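Local coordinates for protein kinase A regulatory subunit, putative (PDB 6FTF), which serves as a regulatory subunit of a cAMP-independent protein kinase A and binds a nucleoside analogue, 7-cyano-7-deazainosine, in its two cyclic nucleotide-binding domains, at residues E235-F238 with T244-D247; E237-H242 with R262-C267. One frame throughout, in Å; residues are numbered along the deposited sequence.

Both contacts use helix 235-240 of the second cyclic nucleotide-binding domain, but they work on different sides of it. In interaction 1, E237 reaches the loop 244-247 and, with it, grips the ribose of the bound 7-cyano-7-deazainosine. In interaction 2 the neighbouring residue, F238, sends its ring to F264 on the helix that follows the barrel. Their centres lie about 11 Å apart, and E237 and F238 belong to both, so the ribose-binding carboxylate and the aromatic pair sit one residue apart on the helix. L236 O also lies 3.7 Å from H242 NE2, a packing contact between the two regions; that imidazole nitrogen is hydrogen-bonded to the Y287 hydroxyl.

Interaction 1: E235-F238 with T244-D247; sequences ELEF and TVAD. With 7CI (7-cyano-7-deazainosine), chain E.
The phosphate-binding cassette of the second cyclic nucleotide-binding domain brings E237, on its short helix, against T244 and V245 of the loop that leads into strand 247-250. E237 CG lies 3.8 Å from T244 CG2, while the carboxylate carries on past the threonine to the ribose. A bend at chi2 (70°) turns that carboxylate toward the sugar, and its two oxygens divide the work: OE1 accepts from 7CI O3, the 3' hydroxyl, at 2.7 Å, and OE2 accepts from 7CI O4, the 5' hydroxyl, also at 2.7 Å. In cyclic nucleotides the phosphate bridges these two positions; this nucleoside has none, and its two hydroxyls donate to the protein carboxylate instead. The helix adds L236 N, which donates to 7CI O3 at 3.3 Å. From the loop, V245 N gives weak bonds to both E237 OE2 and 7CI O4, and A246 N makes another weak one to 7CI O4, so the 5' hydroxyl gives one short bond and receives two weak ones. Apolar side chains line the ribose and base: L236 CD1 sits 3.7 Å from both 7CI C7 and 7CI C9, and V245 CG2 approaches the nitrile nitrogen 7CI N4 to 3.3 Å. T244 OG1 is bonded away from the ligand, to H194 O and E197 N, tying the loop to the chain just after strand 191-193.

Interaction 2: E237-H242 with R262-C267; sequences EFLNNH and RHFEMC. With 7CI (7-cyano-7-deazainosine), chain E.
F238 meets F264 edge-to-face, with the edge of the F238 ring directed at the face of F264. The centroids are 5.1 Å apart and the planes stand at 74°, a T-shaped pair. This is the tight part: F238 CD2 sits 3.5 Å from F264 CD1, above the ring and offset toward its rim. F238 CB reinforces it with a CH-pi contact, 4.1 Å from the F264 centroid and 16° off the ring normal, so one face of F264 receives both the base and the edge of the phenylalanine. With F264 CG trans to the backbone N (chi1 177°), the ring extends from the start of its helix toward helix 235-240. L202 of strand 201-205 also touches both rings.

The other side is looser. L239, partly exposed, touches the rim of F264 through a single methyl, CD2 to CZ at 4.1 Å, and it also packs on I272 and L275 of helix 272-275. What results is a small apolar joint in which the helix of the phosphate-binding cassette packs against the helix that follows the beta-barrel, as in cyclic nucleotide-binding domains generally.

Interaction 1: E235-F238 with T244-D247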
loop_
_atom_site.group_PDB
_atom_site.type_symbol
_atom_site.label_atom_id
_atom_site.label_comp_id
_atom_site.label_asym_id
_atom_site.label_seq_id
_atom_site.Cartn_x
_atom_site.Cartn_y
_atom_site.Cartn_z
ATOM N N GLU A 235 -12.027 -0.943 -6.423
ATOM C CA GLU A 235 -10.906 -0.720 -7.319
ATOM C C GLU A 235 -11.275 0.091 -8.552
ATOM O O GLU A 235 -10.380 0.668 -9.180
ATOM C CB GLU A 235 -10.252 -2.029 -7.766
ATOM C CG GLU A 235 -11.038 -2.833 -8.775
ATOM C CD GLU A 235 -12.210 -3.582 -8.199
ATOM O OE1 GLU A 235 -12.354 -3.626 -6.950
ATOM O OE2 GLU A 235 -12.982 -4.149 -9.021
ATOM N N LEU A 236 -12.547 0.138 -8.954
ATOM C CA LEU A 236 -12.857 0.743 -10.246
ATOM C C LEU A 236 -12.519 2.221 -10.245
ATOM O O LEU A 236 -11.970 2.755 -11.222
ATOM C CB LEU A 236 -14.327 0.547 -10.604
ATOM C CG LEU A 236 -14.790 -0.900 -10.737
ATOM C CD1 LEU A 236 -16.244 -0.942 -11.162
ATOM C CD2 LEU A 236 -13.931 -1.688 -11.732
ATOM N N GLU A 237 -12.842 2.899 -9.158
ATOM C CA GLU A 237 -12.549 4.319 -9.035
ATOM C C GLU A 237 -11.055 4.582 -9.059
ATOM O O GLU A 237 -10.621 5.645 -9.528
ATOM C CB GLU A 237 -13.151 4.843 -7.737
ATOM C CG GLU A 237 -14.680 4.866 -7.729
ATOM C CD GLU A 237 -15.351 3.500 -7.684
ATOM O OE1 GLU A 237 -14.824 2.574 -7.014
ATOM O OE2 GLU A 237 -16.424 3.344 -8.316
ATOM N N PHE A 238 -10.271 3.650 -8.505
ATOM C CA PHE A 238 -8.818 3.788 -8.465
ATOM C C PHE A 238 -8.225 3.606 -9.854
ATOM O O PHE A 238 -7.235 4.272 -10.204
ATOM C CB PHE A 238 -8.179 2.713 -7.584
ATOM C CG PHE A 238 -8.485 2.773 -6.105
ATOM C CD1 PHE A 238 -9.424 3.624 -5.522
ATOM C CD2 PHE A 238 -7.762 1.923 -5.277
ATOM C CE1 PHE A 238 -9.624 3.598 -4.135
ATOM C CE2 PHE A 238 -7.937 1.911 -3.929
ATOM C CZ PHE A 238 -8.873 2.734 -3.352
ATOM N N THR A 244 -17.366 7.254 -6.872
ATOM C CA THR A 244 -17.998 5.939 -6.823
ATOM C C THR A 244 -19.314 5.938 -7.585
ATOM O O THR A 244 -20.102 6.888 -7.529
ATOM C CB THR A 244 -18.202 5.471 -5.383
ATOM O OG1 THR A 244 -19.010 6.422 -4.713
ATOM C CG2 THR A 244 -16.886 5.297 -4.642
ATOM N N VAL A 245 -19.531 4.856 -8.311
ATOM C CA VAL A 245 -20.652 4.708 -9.216
ATOM C C VAL A 245 -21.659 3.693 -8.727
ATOM O O VAL A 245 -22.637 3.412 -9.429
ATOM C CB VAL A 245 -20.168 4.400 -10.647
ATOM C CG1 VAL A 245 -19.530 5.641 -11.251
ATOM C CG2 VAL A 245 -19.149 3.267 -10.645
ATOM N N ALA A 246 -21.461 3.126 -7.543
ATOM C CA ALA A 246 -22.422 2.209 -6.960
ATOM C C ALA A 246 -22.296 2.249 -5.450
ATOM O O ALA A 246 -21.234 2.576 -4.916
ATOM C CB ALA A 246 -22.165 0.777 -7.428
ATOM N N ASP A 247 -23.391 1.911 -4.778
ATOM C CA ASP A 247 -23.321 1.558 -3.377
ATOM C C ASP A 247 -22.841 0.118 -3.273
ATOM O O ASP A 247 -23.134 -0.711 -4.130
ATOM C CB ASP A 247 -24.694 1.619 -2.720
ATOM C CG ASP A 247 -25.380 2.956 -2.886
ATOM O OD1 ASP A 247 -24.836 3.962 -2.403
ATOM O OD2 ASP A 247 -26.503 2.982 -3.459
HETATM C C1 7CI E . -18.268 -1.980 -7.469
HETATM N N1 7CI E . -19.010 -1.854 -8.780
HETATM O O1 7CI E . -18.678 -0.953 -6.594
HETATM C C2 7CI E . -19.346 -2.881 -9.542
HETATM N N2 7CI E . -19.159 -4.206 -9.330
HETATM O O2 7CI E . -16.099 -2.565 -6.723
HETATM C C3 7CI E . -19.679 -5.069 -10.225
HETATM N N3 7CI E . -20.312 -4.607 -11.390
HETATM O O3 7CI E . -15.239 -0.075 -7.104
HETATM C C4 7CI E . -20.475 -3.272 -11.641
HETATM N N4 7CI E . -20.937 0.886 -12.141
HETATM C C5 7CI E . -20.013 -2.342 -10.685
HETATM O O5 7CI E . -21.016 -2.952 -12.737
HETATM C C6 7CI E . -20.030 -0.890 -10.541
HETATM C C7 7CI E . -19.396 -0.674 -9.326
HETATM C C8 7CI E . -20.529 0.073 -11.417
HETATM C C9 7CI E . -16.798 -1.811 -7.642
HETATM C C10 7CI E . -16.619 -0.395 -7.451
HETATM C C11 7CI E . -17.566 -0.132 -6.260
HETATM C C12 7CI E . -18.043 1.371 -6.130
HETATM O O4 7CI E . -18.447 1.852 -7.364
#

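Interaction 2: E237-H242 with R262-C267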
loop_
_atom_site.group_PDB
_atom_site.type_symbol
_atom_site.label_atom_id
_atom_site.label_comp_id
_atom_site.label_asym_id
_atom_site.label_seq_id
_atom_site.Cartn_x
_atom_site.Cartn_y
_atom_site.Cartn_z
ATOM N N GLU A 237 -12.842 2.899 -9.158
ATOM C CA GLU A 237 -12.549 4.319 -9.035
ATOM C C GLU A 237 -11.055 4.582 -9.059
ATOM O O GLU A 237 -10.621 5.645 -9.528
ATOM C CB GLU A 237 -13.151 4.843 -7.737
ATOM C CG GLU A 237 -14.680 4.866 -7.729
ATOM C CD GLU A 237 -15.351 3.500 -7.684
ATOM O OE1 GLU A 237 -14.824 2.574 -7.014
ATOM O OE2 GLU A 237 -16.424 3.344 -8.316
ATOM N N PHE A 238 -10.271 3.650 -8.505
ATOM C CA PHE A 238 -8.818 3.788 -8.465
ATOM C C PHE A 238 -8.225 3.606 -9.854
ATOM O O PHE A 238 -7.235 4.272 -10.204
ATOM C CB PHE A 238 -8.179 2.713 -7.584
ATOM C CG PHE A 238 -8.485 2.773 -6.105
ATOM C CD1 PHE A 238 -9.424 3.624 -5.522
ATOM C CD2 PHE A 238 -7.762 1.923 -5.277
ATOM C CE1 PHE A 238 -9.624 3.598 -4.135
ATOM C CE2 PHE A 238 -7.937 1.911 -3.929
ATOM C CZ PHE A 238 -8.873 2.734 -3.352
ATOM N N LEU A 239 -8.786 2.681 -10.637
ATOM C CA LEU A 239 -8.294 2.388 -11.982
ATOM C C LEU A 239 -8.635 3.509 -12.944
ATOM O O LEU A 239 -7.820 3.862 -13.809
ATOM C CB LEU A 239 -8.914 1.088 -12.495
ATOM C CG LEU A 239 -8.448 -0.177 -11.771
ATOM C CD1 LEU A 239 -9.296 -1.355 -12.173
ATOM C CD2 LEU A 239 -6.982 -0.493 -12.047
ATOM N N ASN A 240 -9.851 4.059 -12.842
ATOM C CA ASN A 240 -10.389 4.945 -13.865
ATOM C C ASN A 240 -10.642 6.359 -13.365
ATOM O O ASN A 240 -11.207 7.177 -14.101
ATOM C CB ASN A 240 -11.616 4.303 -14.501
ATOM C CG ASN A 240 -11.250 3.082 -15.321
ATOM O OD1 ASN A 240 -10.211 3.085 -16.007
ATOM N ND2 ASN A 240 -12.071 2.045 -15.277
ATOM N N ASN A 241 -10.204 6.678 -12.153
ATOM C CA ASN A 241 -10.158 8.049 -11.645
ATOM C C ASN A 241 -11.515 8.752 -11.703
ATOM O O ASN A 241 -11.667 9.833 -12.285
ATOM C CB ASN A 241 -9.093 8.859 -12.384
ATOM C CG ASN A 241 -7.707 8.407 -12.066
ATOM O OD1 ASN A 241 -7.362 8.178 -10.916
ATOM N ND2 ASN A 241 -6.892 8.276 -13.095
ATOM N N HIS A 242 -12.495 8.159 -11.025
ATOM C CA HIS A 242 -13.818 8.773 -10.940
ATOM C C HIS A 242 -14.409 8.508 -9.559
ATOM O O HIS A 242 -13.945 7.633 -8.820
ATOM C CB HIS A 242 -14.748 8.294 -12.066
ATOM C CG HIS A 242 -14.931 6.808 -12.113
ATOM N ND1 HIS A 242 -15.676 6.117 -11.185
ATOM C CD2 HIS A 242 -14.446 5.873 -12.967
ATOM C CE1 HIS A 242 -15.633 4.825 -11.464
ATOM N NE2 HIS A 242 -14.895 4.649 -12.542
ATOM N N ARG A 262 -3.945 5.682 -1.421
ATOM C CA ARG A 262 -2.562 6.154 -1.501
ATOM C C ARG A 262 -1.555 5.015 -1.559
ATOM O O ARG A 262 -0.420 5.240 -1.993
ATOM C CB ARG A 262 -2.231 7.103 -0.347
ATOM C CG ARG A 262 -2.264 6.491 1.031
ATOM C CD ARG A 262 -2.422 7.561 2.134
ATOM N NE ARG A 262 -2.700 7.026 3.482
ATOM C CZ ARG A 262 -1.803 6.905 4.462
ATOM N NH1 ARG A 262 -0.533 7.251 4.275
ATOM N NH2 ARG A 262 -2.166 6.430 5.641
ATOM N N HIS A 263 -1.943 3.808 -1.145
ATOM C CA HIS A 263 -1.062 2.651 -1.155
ATOM C C HIS A 263 -1.356 1.703 -2.299
ATOM O O HIS A 263 -0.669 0.686 -2.444
ATOM C CB HIS A 263 -1.186 1.922 0.170
ATOM C CG HIS A 263 -0.780 2.758 1.332
ATOM N ND1 HIS A 263 -1.602 2.987 2.407
ATOM C CD2 HIS A 263 0.354 3.473 1.557
ATOM C CE1 HIS A 263 -0.986 3.784 3.264
ATOM N NE2 HIS A 263 0.199 4.103 2.762
ATOM N N PHE A 264 -2.323 2.024 -3.152
ATOM C CA PHE A 264 -2.761 1.095 -4.189
ATOM C C PHE A 264 -1.640 0.773 -5.162
ATOM O O PHE A 264 -1.399 -0.392 -5.483
ATOM C CB PHE A 264 -3.966 1.702 -4.911
ATOM C CG PHE A 264 -4.480 0.892 -6.060
ATOM C CD1 PHE A 264 -5.127 -0.310 -5.850
ATOM C CD2 PHE A 264 -4.375 1.368 -7.356
ATOM C CE1 PHE A 264 -5.628 -1.043 -6.910
ATOM C CE2 PHE A 264 -4.890 0.646 -8.415
ATOM C CZ PHE A 264 -5.511 -0.565 -8.187
ATOM N N GLU A 265 -0.967 1.802 -5.678
ATOM C CA GLU A 265 0.086 1.572 -6.661
ATOM C C GLU A 265 1.179 0.674 -6.095
ATOM O O GLU A 265 1.600 -0.300 -6.736
ATOM C CB GLU A 265 0.669 2.914 -7.110
ATOM C CG GLU A 265 1.699 2.790 -8.213
ATOM C CD GLU A 265 1.097 2.237 -9.491
ATOM O OE1 GLU A 265 -0.064 2.588 -9.796
ATOM O OE2 GLU A 265 1.776 1.449 -10.183
ATOM N N MET A 266 1.637 0.965 -4.880
ATOM C CA MET A 266 2.747 0.195 -4.333
ATOM C C MET A 266 2.353 -1.251 -4.092
ATOM O O MET A 266 3.124 -2.168 -4.398
ATOM C CB MET A 266 3.300 0.815 -3.051
ATOM C CG MET A 266 4.416 -0.032 -2.429
ATOM S SD MET A 266 5.483 0.865 -1.267
ATOM C CE MET A 266 6.155 -0.538 -0.432
ATOM N N CYS A 267 1.179 -1.487 -3.539
ATOM C CA CYS A 267 0.765 -2.813 -3.060
ATOM C C CYS A 267 0.194 -3.676 -4.172
ATOM O O CYS A 267 0.358 -4.900 -4.187
ATOM C CB CYS A 267 -0.365 -2.660 -2.048
ATOM S SG CYS A 267 0.122 -1.912 -0.538
HETATM C C1 7CI E . -18.268 -1.980 -7.469
HETATM N N1 7CI E . -19.010 -1.854 -8.780
HETATM O O1 7CI E . -18.678 -0.953 -6.594
HETATM C C2 7CI E . -19.346 -2.881 -9.542
HETATM N N2 7CI E . -19.159 -4.206 -9.330
HETATM O O2 7CI E . -16.099 -2.565 -6.723
HETATM C C3 7CI E . -19.679 -5.069 -10.225
HETATM N N3 7CI E . -20.312 -4.607 -11.390
HETATM O O3 7CI E . -15.239 -0.075 -7.104
HETATM C C4 7CI E . -20.475 -3.272 -11.641
HETATM N N4 7CI E . -20.937 0.886 -12.141
HETATM C C5 7CI E . -20.013 -2.342 -10.685
HETATM O O5 7CI E . -21.016 -2.952 -12.737
HETATM C C6 7CI E . -20.030 -0.890 -10.541
HETATM C C7 7CI E . -19.396 -0.674 -9.326
HETATM C C8 7CI E . -20.529 0.073 -11.417
HETATM C C9 7CI E . -16.798 -1.811 -7.642
HETATM C C10 7CI E . -16.619 -0.395 -7.451
HETATM C C11 7CI E . -17.566 -0.132 -6.260
HETATM C C12 7CI E . -18.043 1.371 -6.130
HETATM O O4 7CI E . -18.447 1.852 -7.364
#